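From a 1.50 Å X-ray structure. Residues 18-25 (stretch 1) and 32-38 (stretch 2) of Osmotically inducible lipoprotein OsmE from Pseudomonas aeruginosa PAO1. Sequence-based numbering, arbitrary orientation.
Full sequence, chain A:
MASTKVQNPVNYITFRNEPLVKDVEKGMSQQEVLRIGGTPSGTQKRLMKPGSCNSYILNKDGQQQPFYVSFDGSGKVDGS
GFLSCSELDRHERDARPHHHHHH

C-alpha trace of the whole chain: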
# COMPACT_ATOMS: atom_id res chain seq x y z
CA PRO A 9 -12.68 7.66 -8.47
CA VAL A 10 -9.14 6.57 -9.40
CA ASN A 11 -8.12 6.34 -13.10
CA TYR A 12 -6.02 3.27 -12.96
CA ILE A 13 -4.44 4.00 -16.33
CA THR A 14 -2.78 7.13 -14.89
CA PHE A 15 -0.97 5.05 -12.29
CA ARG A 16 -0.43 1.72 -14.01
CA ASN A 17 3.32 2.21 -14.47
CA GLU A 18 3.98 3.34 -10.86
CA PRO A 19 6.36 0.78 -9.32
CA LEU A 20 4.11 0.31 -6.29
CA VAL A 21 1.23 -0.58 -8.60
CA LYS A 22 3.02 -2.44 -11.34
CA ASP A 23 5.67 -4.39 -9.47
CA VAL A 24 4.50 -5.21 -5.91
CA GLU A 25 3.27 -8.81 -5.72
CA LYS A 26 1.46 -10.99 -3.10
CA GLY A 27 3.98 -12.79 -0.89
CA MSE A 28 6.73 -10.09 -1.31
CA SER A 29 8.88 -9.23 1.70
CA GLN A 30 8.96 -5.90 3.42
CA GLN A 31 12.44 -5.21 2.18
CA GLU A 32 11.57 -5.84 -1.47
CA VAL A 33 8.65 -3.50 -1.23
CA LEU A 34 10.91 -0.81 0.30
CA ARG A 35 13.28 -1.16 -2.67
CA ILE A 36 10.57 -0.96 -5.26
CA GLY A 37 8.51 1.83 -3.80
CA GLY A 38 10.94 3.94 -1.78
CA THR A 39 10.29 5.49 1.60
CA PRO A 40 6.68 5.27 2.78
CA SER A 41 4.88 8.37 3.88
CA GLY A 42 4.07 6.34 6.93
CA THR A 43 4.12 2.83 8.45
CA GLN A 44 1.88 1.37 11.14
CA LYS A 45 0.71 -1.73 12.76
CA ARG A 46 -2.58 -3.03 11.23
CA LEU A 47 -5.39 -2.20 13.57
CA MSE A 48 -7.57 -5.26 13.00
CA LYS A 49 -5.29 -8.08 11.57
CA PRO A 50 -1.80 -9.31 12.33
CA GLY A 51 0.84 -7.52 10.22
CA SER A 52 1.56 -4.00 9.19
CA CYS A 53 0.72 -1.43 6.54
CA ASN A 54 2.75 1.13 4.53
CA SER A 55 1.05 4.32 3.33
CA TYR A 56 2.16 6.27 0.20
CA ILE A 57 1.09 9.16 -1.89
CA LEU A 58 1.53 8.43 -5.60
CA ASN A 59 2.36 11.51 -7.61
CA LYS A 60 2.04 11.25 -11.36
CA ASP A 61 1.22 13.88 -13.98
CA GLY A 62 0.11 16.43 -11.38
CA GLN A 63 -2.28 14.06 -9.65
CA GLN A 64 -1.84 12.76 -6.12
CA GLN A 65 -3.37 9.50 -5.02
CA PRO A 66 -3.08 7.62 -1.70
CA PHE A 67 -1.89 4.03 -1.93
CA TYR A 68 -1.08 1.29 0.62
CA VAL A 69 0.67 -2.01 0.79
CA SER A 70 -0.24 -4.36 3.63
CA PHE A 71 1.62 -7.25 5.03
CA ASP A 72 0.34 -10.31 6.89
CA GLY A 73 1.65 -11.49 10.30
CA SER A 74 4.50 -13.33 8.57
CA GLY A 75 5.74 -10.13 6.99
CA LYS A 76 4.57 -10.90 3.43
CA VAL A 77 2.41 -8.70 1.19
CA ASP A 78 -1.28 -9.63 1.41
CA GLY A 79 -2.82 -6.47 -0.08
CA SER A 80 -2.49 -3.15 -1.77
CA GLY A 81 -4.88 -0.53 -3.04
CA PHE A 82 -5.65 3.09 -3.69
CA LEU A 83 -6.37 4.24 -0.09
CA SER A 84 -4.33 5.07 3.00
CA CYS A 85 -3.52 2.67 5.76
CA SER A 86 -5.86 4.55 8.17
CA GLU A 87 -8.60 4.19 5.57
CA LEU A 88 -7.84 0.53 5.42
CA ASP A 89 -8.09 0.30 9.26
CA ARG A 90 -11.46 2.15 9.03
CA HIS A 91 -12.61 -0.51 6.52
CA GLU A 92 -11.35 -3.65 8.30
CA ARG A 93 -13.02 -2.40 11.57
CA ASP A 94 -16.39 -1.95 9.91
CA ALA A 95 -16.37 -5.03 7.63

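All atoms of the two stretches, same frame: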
# COMPACT_ATOMS: atom_id res chain seq x y z
N GLU A 18 3.30 3.04 -12.18
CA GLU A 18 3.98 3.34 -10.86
C GLU A 18 4.52 2.02 -10.31
O GLU A 18 3.82 1.06 -10.27
CB GLU A 18 2.99 3.86 -9.88
CG GLU A 18 2.62 5.27 -10.10
CD GLU A 18 3.85 6.17 -9.87
OE1 GLU A 18 4.59 6.08 -8.83
OE2 GLU A 18 4.11 6.99 -10.73
N PRO A 19 5.80 2.02 -9.86
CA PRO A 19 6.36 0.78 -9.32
C PRO A 19 5.54 0.11 -8.21
O PRO A 19 5.40 -1.15 -8.22
CB PRO A 19 7.76 1.18 -8.76
CG PRO A 19 8.09 2.34 -9.65
CD PRO A 19 6.78 3.10 -9.94
N LEU A 20 4.94 0.92 -7.30
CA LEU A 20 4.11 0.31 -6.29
C LEU A 20 2.91 -0.46 -6.82
O LEU A 20 2.40 -1.42 -6.20
CB LEU A 20 3.60 1.35 -5.32
CG LEU A 20 4.76 1.71 -4.35
CD1 LEU A 20 4.36 3.06 -3.71
CD2 LEU A 20 5.09 0.62 -3.26
N VAL A 21 2.42 -0.01 -7.97
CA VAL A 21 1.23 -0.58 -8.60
C VAL A 21 1.68 -1.68 -9.52
O VAL A 21 1.04 -2.77 -9.52
CB VAL A 21 0.54 0.52 -9.43
CG1 VAL A 21 -0.66 -0.08 -10.21
CG2 VAL A 21 0.06 1.56 -8.48
N LYS A 22 2.70 -1.49 -10.36
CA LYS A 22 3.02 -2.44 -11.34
C LYS A 22 3.82 -3.64 -10.80
O LYS A 22 3.68 -4.79 -11.32
CB LYS A 22 3.84 -1.72 -12.39
CG LYS A 22 4.02 -2.60 -13.65
CD LYS A 22 4.56 -1.69 -14.71
CE LYS A 22 6.02 -1.42 -14.43
NZ LYS A 22 6.89 -2.42 -15.13
N ASP A 23 4.65 -3.37 -9.75
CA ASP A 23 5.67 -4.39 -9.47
C ASP A 23 5.51 -5.09 -8.12
O ASP A 23 6.21 -6.11 -7.88
CB ASP A 23 7.04 -3.77 -9.43
CG ASP A 23 7.41 -3.19 -10.79
OD1 ASP A 23 7.03 -3.74 -11.86
OD2 ASP A 23 8.11 -2.15 -10.74
N VAL A 24 4.67 -4.57 -7.23
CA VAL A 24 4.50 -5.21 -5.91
C VAL A 24 3.61 -6.42 -6.04
O VAL A 24 2.48 -6.28 -6.57
CB VAL A 24 3.95 -4.22 -4.87
CG1 VAL A 24 3.49 -4.91 -3.56
CG2 VAL A 24 4.98 -3.16 -4.57
N GLU A 25 4.01 -7.58 -5.55
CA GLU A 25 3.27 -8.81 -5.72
C GLU A 25 2.91 -9.42 -4.36
O GLU A 25 3.60 -9.24 -3.35
CB GLU A 25 4.12 -9.97 -6.42
CG GLU A 25 4.12 -9.89 -7.96
CD GLU A 25 2.79 -10.34 -8.66
OE1 GLU A 25 1.98 -11.23 -8.20
OE2 GLU A 25 2.50 -9.72 -9.75
N GLU A 32 11.74 -5.98 -0.04
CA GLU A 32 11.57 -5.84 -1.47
C GLU A 32 10.57 -4.69 -1.80
O GLU A 32 10.81 -3.86 -2.66
CB GLU A 32 11.05 -7.11 -2.03
CG GLU A 32 11.07 -6.96 -3.54
CD GLU A 32 11.34 -8.22 -4.31
OE1 GLU A 32 11.00 -9.37 -3.89
OE2 GLU A 32 11.86 -8.01 -5.44
N VAL A 33 9.51 -4.60 -0.98
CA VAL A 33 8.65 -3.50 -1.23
C VAL A 33 9.35 -2.16 -0.97
O VAL A 33 9.12 -1.22 -1.74
CB VAL A 33 7.41 -3.62 -0.34
CG1 VAL A 33 6.53 -2.34 -0.36
CG2 VAL A 33 6.58 -4.84 -0.76
N LEU A 34 10.19 -2.06 0.08
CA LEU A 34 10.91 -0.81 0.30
C LEU A 34 11.82 -0.39 -0.91
O LEU A 34 11.91 0.78 -1.36
CB LEU A 34 11.77 -0.90 1.62
CG LEU A 34 10.90 -1.01 2.85
CD1 LEU A 34 11.66 -1.33 4.15
CD2 LEU A 34 10.11 0.33 2.93
N ARG A 35 12.48 -1.41 -1.48
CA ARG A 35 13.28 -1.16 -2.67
C ARG A 35 12.55 -0.70 -3.90
O ARG A 35 12.92 0.24 -4.58
CB ARG A 35 14.05 -2.46 -3.01
CG ARG A 35 15.14 -2.72 -1.92
CD ARG A 35 16.21 -3.80 -2.12
NE ARG A 35 15.77 -5.09 -1.69
CZ ARG A 35 16.00 -5.76 -0.58
NH1 ARG A 35 16.77 -5.28 0.43
NH2 ARG A 35 15.35 -6.92 -0.47
N ILE A 36 11.34 -1.28 -4.09
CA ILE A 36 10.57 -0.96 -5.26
C ILE A 36 9.94 0.36 -5.16
O ILE A 36 9.88 1.14 -6.15
CB ILE A 36 9.40 -1.99 -5.35
CG1 ILE A 36 9.91 -3.39 -5.86
CG2 ILE A 36 8.32 -1.48 -6.35
CD1 ILE A 36 8.94 -4.56 -5.63
N GLY A 37 9.40 0.64 -3.98
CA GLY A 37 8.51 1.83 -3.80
C GLY A 37 9.13 3.04 -3.14
O GLY A 37 8.56 4.13 -3.07
N GLY A 38 10.31 2.82 -2.54
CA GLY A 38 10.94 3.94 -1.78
C GLY A 38 10.32 4.15 -0.42
O GLY A 38 9.57 3.23 0.10

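How does stretch 1 begin its approach to stretch 2? E18, at the N-cap, makes no contact itself, but its O accepts from V21 N (2.9 Å) and K22 N (2.8 Å), shaping the short helix. P19, next along, points toward stretch 2, and its CB packs against I36 CG2 at 3.6 Å. The compact ring adds an apolar surface without a flexible chain.

Why is a glycine found beside L20? The CA-to-CB bond of L20 runs sideways, yet its end comes nearer, bringing CD2 to 3.7 Å from G37 CA. A CB on G37 would lie 2.4 Å from L20 CD2, a clash, so the bare backbone makes room for the buried leucine. The same CD2 lies 4.4 Å from V33 CG1.

What do the residues between L20 and V24 contribute? V21 points away and K22 stays out of contact. D23 points toward stretch 2; its O lies 3.9 Å from I36 CD1, while its carboxylate pairs with K22, NZ to OD1 at 3.5 Å.

How does V24 complete the contact? Both its methyls are used: CG1 lies 4.2 Å from V33 CG2, and CG2, 4.1 Å from I36 CG2, is also near V33. No hydrogen bond crosses; apolar packing centred on I36, the most covered residue, accounts for most of the 302 Å² buried.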